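Local structure of putative Zn-dependent exopeptidase (Bacteroides vulgatus ATCC 8482, 3GUX) at residues Tyr217-Trp230 and Val257-Ile269. The protein is probably a zinc-dependent exopeptidase of peptidase family M28, likely an aminopeptidase that removes residues from the amino end of peptides. Numbering follows the deposited sequence.
Sequences YSARTARSEMKKIW and VNKLARIPCVDII
Ser218 OG accepts the backbone N-H of Asp267 at 2.7 Å, in an almost straight bond of 174°. The oxygen sits beside its own backbone N (chi1 -58°), which directs it at the strand 265-269. Tyr217 makes the second direct bond. Its OH donates to Asn258 OD1 at 2.8 Å, in the carbonyl plane and on a lone pair, with ring and amide planes 69° apart. Thr221 CG2 lies over one face of the Tyr217 ring, toward its rim, and Lys259 CE approaches the hydroxyl. A phenylalanine in place of Tyr217 would probably leave Asn258 OD1 without this donor. A water donates to Thr221 OG1 and accepts from Cys265 N. Strand 265-269 is an outermost strand of the mixed sheet of this M28 alpha/beta fold, paired in parallel with strand 198-203. The axis of residues 223-230 passes 8.0 Å from that of strand 265-269. Val266 is central here. Its CG2 meets Ala222 CB and Glu225 CB, while CG1 touches Met226 CG and Trp230 CZ3. Ile229 CD1 meets Val266 tip to tip, 4.1 Å from CB. Ile268 CG1 lies near Trp230 CH2; the indole NE1 of Trp230 is hydrogen-bonded to Phe212 O. Pro264 CB lies 3.8 Å from Ala222 CB.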
loop_
_atom_site.group_PDB
_atom_site.type_symbol
_atom_site.label_atom_id
_atom_site.label_comp_id
_atom_site.label_asym_id
_atom_site.label_seq_id
_atom_site.Cartn_x
_atom_site.Cartn_y
_atom_site.Cartn_z
ATOM N N TYR A 217 2.483 -10.293 -12.575
ATOM C CA TYR A 217 1.307 -10.899 -11.934
ATOM C C TYR A 217 0.088 -9.971 -12.054
ATOM O O TYR A 217 -1.008 -10.419 -12.466
ATOM C CB TYR A 217 1.593 -11.304 -10.488
ATOM C CG TYR A 217 0.488 -12.117 -9.870
ATOM C CD1 TYR A 217 0.475 -13.505 -9.968
ATOM C CD2 TYR A 217 -0.554 -11.496 -9.191
ATOM C CE1 TYR A 217 -0.581 -14.259 -9.415
ATOM C CE2 TYR A 217 -1.591 -12.214 -8.634
ATOM C CZ TYR A 217 -1.593 -13.591 -8.725
ATOM O OH TYR A 217 -2.649 -14.259 -8.162
ATOM N N SER A 218 0.289 -8.689 -11.754
ATOM C CA SER A 218 -0.769 -7.688 -11.892
ATOM C C SER A 218 -1.370 -7.676 -13.324
ATOM O O SER A 218 -2.576 -7.579 -13.479
ATOM C CB SER A 218 -0.261 -6.279 -11.541
ATOM O OG SER A 218 0.271 -6.175 -10.192
ATOM N N ALA A 219 -0.509 -7.817 -14.336
ATOM C CA ALA A 219 -0.881 -7.783 -15.745
ATOM C C ALA A 219 -1.628 -9.019 -16.218
ATOM O O ALA A 219 -2.148 -9.018 -17.330
ATOM C CB ALA A 219 0.366 -7.579 -16.588
ATOM N N ARG A 220 -1.634 -10.115 -15.453
ATOM C CA ARG A 220 -2.469 -11.264 -15.834
ATOM C C ARG A 220 -3.666 -11.466 -14.893
ATOM O O ARG A 220 -4.569 -12.199 -15.214
ATOM C CB ARG A 220 -1.642 -12.537 -15.984
ATOM C CG ARG A 220 -1.100 -13.125 -14.761
ATOM C CD ARG A 220 -0.395 -14.420 -15.129
ATOM N NE ARG A 220 0.113 -15.033 -13.907
ATOM C CZ ARG A 220 -0.562 -15.884 -13.132
ATOM N NH1 ARG A 220 -1.800 -16.283 -13.422
ATOM N NH2 ARG A 220 0.018 -16.355 -12.039
ATOM N N THR A 221 -3.662 -10.819 -13.744
ATOM C CA THR A 221 -4.736 -10.917 -12.769
ATOM C C THR A 221 -5.552 -9.629 -12.600
ATOM O O THR A 221 -6.727 -9.683 -12.114
ATOM C CB THR A 221 -4.129 -11.269 -11.387
ATOM O OG1 THR A 221 -3.022 -10.397 -11.138
ATOM C CG2 THR A 221 -3.655 -12.715 -11.365
ATOM N N ALA A 222 -4.973 -8.494 -13.045
ATOM C CA ALA A 222 -5.609 -7.189 -12.865
ATOM C C ALA A 222 -5.280 -6.177 -13.995
ATOM O O ALA A 222 -4.943 -5.033 -13.685
ATOM C CB ALA A 222 -5.179 -6.633 -11.503
ATOM N N ARG A 223 -5.375 -6.589 -15.274
ATOM C CA ARG A 223 -5.004 -5.686 -16.386
ATOM C C ARG A 223 -5.838 -4.439 -16.422
ATOM O O ARG A 223 -5.315 -3.358 -16.469
ATOM C CB ARG A 223 -5.160 -6.303 -17.767
ATOM C CG ARG A 223 -4.198 -7.354 -18.070
ATOM C CD ARG A 223 -4.121 -7.748 -19.556
ATOM N NE ARG A 223 -3.490 -6.692 -20.360
ATOM C CZ ARG A 223 -2.178 -6.428 -20.398
ATOM N NH1 ARG A 223 -1.304 -7.115 -19.663
ATOM N NH2 ARG A 223 -1.723 -5.442 -21.164
ATOM N N SER A 224 -7.146 -4.636 -16.441
ATOM C CA SER A 224 -8.130 -3.569 -16.486
ATOM C C SER A 224 -7.805 -2.482 -15.467
ATOM O O SER A 224 -7.612 -1.312 -15.802
ATOM C CB SER A 224 -9.521 -4.184 -16.241
ATOM O OG SER A 224 -10.462 -3.170 -15.987
ATOM N N GLU A 225 -7.611 -2.913 -14.237
ATOM C CA GLU A 225 -7.302 -1.997 -13.134
ATOM C C GLU A 225 -5.927 -1.368 -13.304
ATOM O O GLU A 225 -5.764 -0.168 -13.155
ATOM C CB GLU A 225 -7.415 -2.721 -11.803
ATOM C CG GLU A 225 -8.773 -3.367 -11.535
ATOM C CD GLU A 225 -8.986 -4.738 -12.202
ATOM O OE1 GLU A 225 -8.074 -5.216 -12.925
ATOM O OE2 GLU A 225 -10.076 -5.325 -12.003
HETATM N N MSE A 226 -4.941 -2.162 -13.673
HETATM C CA MSE A 226 -3.596 -1.628 -13.881
HETATM C C MSE A 226 -3.561 -0.594 -15.021
HETATM O O MSE A 226 -3.040 0.530 -14.865
HETATM C CB MSE A 226 -2.681 -2.793 -14.183
HETATM C CG MSE A 226 -1.231 -2.499 -14.326
HETATM SE SE MSE A 226 -0.407 -4.076 -15.045
HETATM C CE MSE A 226 -1.326 -4.192 -16.791
ATOM N N LYS A 227 -4.153 -0.954 -16.172
ATOM C CA LYS A 227 -4.180 -0.067 -17.330
ATOM C C LYS A 227 -4.863 1.263 -16.996
ATOM O O LYS A 227 -4.481 2.311 -17.539
ATOM C CB LYS A 227 -4.861 -0.770 -18.532
ATOM N N LYS A 228 -5.867 1.201 -16.112
ATOM C CA LYS A 228 -6.616 2.374 -15.656
ATOM C C LYS A 228 -5.721 3.338 -14.901
ATOM O O LYS A 228 -5.755 4.550 -15.112
ATOM C CB LYS A 228 -7.750 1.915 -14.739
ATOM C CG LYS A 228 -8.715 2.997 -14.288
ATOM C CD LYS A 228 -9.533 2.569 -13.072
ATOM C CE LYS A 228 -10.375 1.339 -13.325
ATOM N NZ LYS A 228 -11.245 1.043 -12.160
ATOM N N ILE A 229 -4.948 2.781 -13.977
ATOM C CA ILE A 229 -4.024 3.517 -13.154
ATOM C C ILE A 229 -2.916 4.156 -14.018
ATOM O O ILE A 229 -2.601 5.340 -13.866
ATOM C CB ILE A 229 -3.432 2.582 -12.040
ATOM C CG1 ILE A 229 -4.536 2.178 -11.041
ATOM C CG2 ILE A 229 -2.269 3.252 -11.337
ATOM C CD1 ILE A 229 -4.198 0.924 -10.110
ATOM N N TRP A 230 -2.362 3.388 -14.953
ATOM C CA TRP A 230 -1.308 3.909 -15.827
ATOM C C TRP A 230 -1.869 4.979 -16.763
ATOM O O TRP A 230 -1.176 5.944 -17.061
ATOM C CB TRP A 230 -0.621 2.797 -16.617
ATOM C CG TRP A 230 0.605 2.194 -15.972
ATOM C CD1 TRP A 230 1.859 2.125 -16.520
ATOM C CD2 TRP A 230 0.707 1.567 -14.678
ATOM N NE1 TRP A 230 2.716 1.483 -15.671
ATOM C CE2 TRP A 230 2.040 1.137 -14.531
ATOM C CE3 TRP A 230 -0.194 1.339 -13.629
ATOM C CZ2 TRP A 230 2.502 0.512 -13.370
ATOM C CZ3 TRP A 230 0.259 0.699 -12.492
ATOM C CH2 TRP A 230 1.591 0.289 -12.377
ATOM N N VAL A 257 -3.199 -11.255 -1.542
ATOM C CA VAL A 257 -4.481 -10.491 -1.584
ATOM C C VAL A 257 -5.427 -11.059 -2.621
ATOM O O VAL A 257 -6.591 -11.407 -2.327
ATOM C CB VAL A 257 -4.238 -8.969 -1.881
ATOM C CG1 VAL A 257 -5.445 -8.347 -2.486
ATOM C CG2 VAL A 257 -3.814 -8.231 -0.610
ATOM N N ASN A 258 -4.920 -11.191 -3.841
ATOM C CA ASN A 258 -5.707 -11.761 -4.925
ATOM C C ASN A 258 -6.151 -13.234 -4.729
ATOM O O ASN A 258 -7.200 -13.652 -5.246
ATOM C CB ASN A 258 -4.902 -11.629 -6.227
ATOM C CG ASN A 258 -5.628 -12.146 -7.428
ATOM O OD1 ASN A 258 -5.090 -12.952 -8.204
ATOM N ND2 ASN A 258 -6.888 -11.740 -7.582
ATOM N N LYS A 259 -5.397 -14.000 -3.957
ATOM C CA LYS A 259 -5.686 -15.423 -3.805
ATOM C C LYS A 259 -6.451 -15.782 -2.553
ATOM O O LYS A 259 -7.546 -16.314 -2.637
ATOM C CB LYS A 259 -4.392 -16.180 -3.914
ATOM C CG LYS A 259 -3.928 -16.244 -5.345
ATOM C CD LYS A 259 -2.566 -16.906 -5.452
ATOM C CE LYS A 259 -2.349 -17.401 -6.880
ATOM N NZ LYS A 259 -1.088 -18.161 -7.000
ATOM N N LEU A 260 -5.890 -15.500 -1.394
ATOM C CA LEU A 260 -6.586 -15.845 -0.163
ATOM C C LEU A 260 -7.865 -14.941 0.038
ATOM O O LEU A 260 -8.897 -15.400 0.565
ATOM C CB LEU A 260 -5.581 -15.834 0.992
ATOM N N ALA A 261 -7.829 -13.708 -0.468
ATOM C CA ALA A 261 -8.942 -12.759 -0.322
ATOM C C ALA A 261 -9.765 -12.476 -1.601
ATOM O O ALA A 261 -10.833 -11.901 -1.500
ATOM C CB ALA A 261 -8.379 -11.463 0.214
ATOM N N ARG A 262 -9.276 -12.959 -2.750
ATOM C CA ARG A 262 -9.739 -12.696 -4.151
ATOM C C ARG A 262 -10.172 -11.408 -4.749
ATOM O O ARG A 262 -11.268 -11.278 -5.349
ATOM C CB ARG A 262 -10.318 -13.893 -4.949
ATOM C CG ARG A 262 -11.461 -14.642 -4.395
ATOM C CD ARG A 262 -10.985 -15.540 -3.291
ATOM N N ILE A 263 -9.260 -10.471 -4.619
ATOM C CA ILE A 263 -9.403 -9.109 -5.044
ATOM C C ILE A 263 -8.309 -8.912 -6.072
ATOM O O ILE A 263 -7.132 -9.079 -5.715
ATOM C CB ILE A 263 -9.139 -8.215 -3.825
ATOM C CG1 ILE A 263 -10.198 -8.492 -2.746
ATOM C CG2 ILE A 263 -9.072 -6.720 -4.226
ATOM C CD1 ILE A 263 -9.969 -7.789 -1.456
ATOM N N PRO A 264 -8.652 -8.581 -7.342
ATOM C CA PRO A 264 -7.511 -8.280 -8.211
ATOM C C PRO A 264 -6.693 -7.139 -7.577
ATOM O O PRO A 264 -7.259 -6.185 -7.052
ATOM C CB PRO A 264 -8.151 -7.807 -9.498
ATOM C CG PRO A 264 -9.516 -7.348 -9.082
ATOM C CD PRO A 264 -9.923 -8.337 -8.046
ATOM N N CYS A 265 -5.384 -7.258 -7.606
ATOM C CA CYS A 265 -4.565 -6.312 -6.915
ATOM C C CYS A 265 -3.360 -5.947 -7.743
ATOM O O CYS A 265 -2.602 -6.827 -8.163
ATOM C CB CYS A 265 -4.135 -6.920 -5.596
ATOM S SG CYS A 265 -3.385 -5.750 -4.526
ATOM N N VAL A 266 -3.171 -4.640 -7.929
ATOM C CA VAL A 266 -2.114 -4.093 -8.767
ATOM C C VAL A 266 -0.911 -3.702 -7.938
ATOM O O VAL A 266 -1.037 -2.925 -6.998
ATOM C CB VAL A 266 -2.628 -2.829 -9.569
ATOM C CG1 VAL A 266 -1.565 -2.285 -10.463
ATOM C CG2 VAL A 266 -3.869 -3.165 -10.421
ATOM N N ASP A 267 0.262 -4.208 -8.301
ATOM C CA ASP A 267 1.496 -3.805 -7.651
ATOM C C ASP A 267 2.153 -2.631 -8.417
ATOM O O ASP A 267 2.464 -2.770 -9.613
ATOM C CB ASP A 267 2.442 -5.010 -7.562
ATOM C CG ASP A 267 3.596 -4.803 -6.591
ATOM O OD1 ASP A 267 3.665 -3.752 -5.879
ATOM O OD2 ASP A 267 4.453 -5.711 -6.532
ATOM N N ILE A 268 2.303 -1.474 -7.748
ATOM C CA ILE A 268 3.030 -0.313 -8.269
ATOM C C ILE A 268 4.386 -0.450 -7.586
ATOM O O ILE A 268 4.482 -0.171 -6.391
ATOM C CB ILE A 268 2.366 1.054 -7.925
ATOM C CG1 ILE A 268 0.897 1.075 -8.414
ATOM C CG2 ILE A 268 3.209 2.211 -8.475
ATOM C CD1 ILE A 268 0.132 2.419 -8.091
ATOM N N ILE A 269 5.390 -0.900 -8.345
ATOM C CA ILE A 269 6.704 -1.275 -7.834
ATOM C C ILE A 269 7.801 -0.833 -8.803
ATOM O O ILE A 269 7.681 -1.006 -10.003
ATOM C CB ILE A 269 6.785 -2.808 -7.546
ATOM C CG1 ILE A 269 8.142 -3.214 -6.916
ATOM C CG2 ILE A 269 6.436 -3.632 -8.812
ATOM C CD1 ILE A 269 8.174 -4.658 -6.312
HETATM O O HOH W 1 -3.773 -9.346 -8.422
#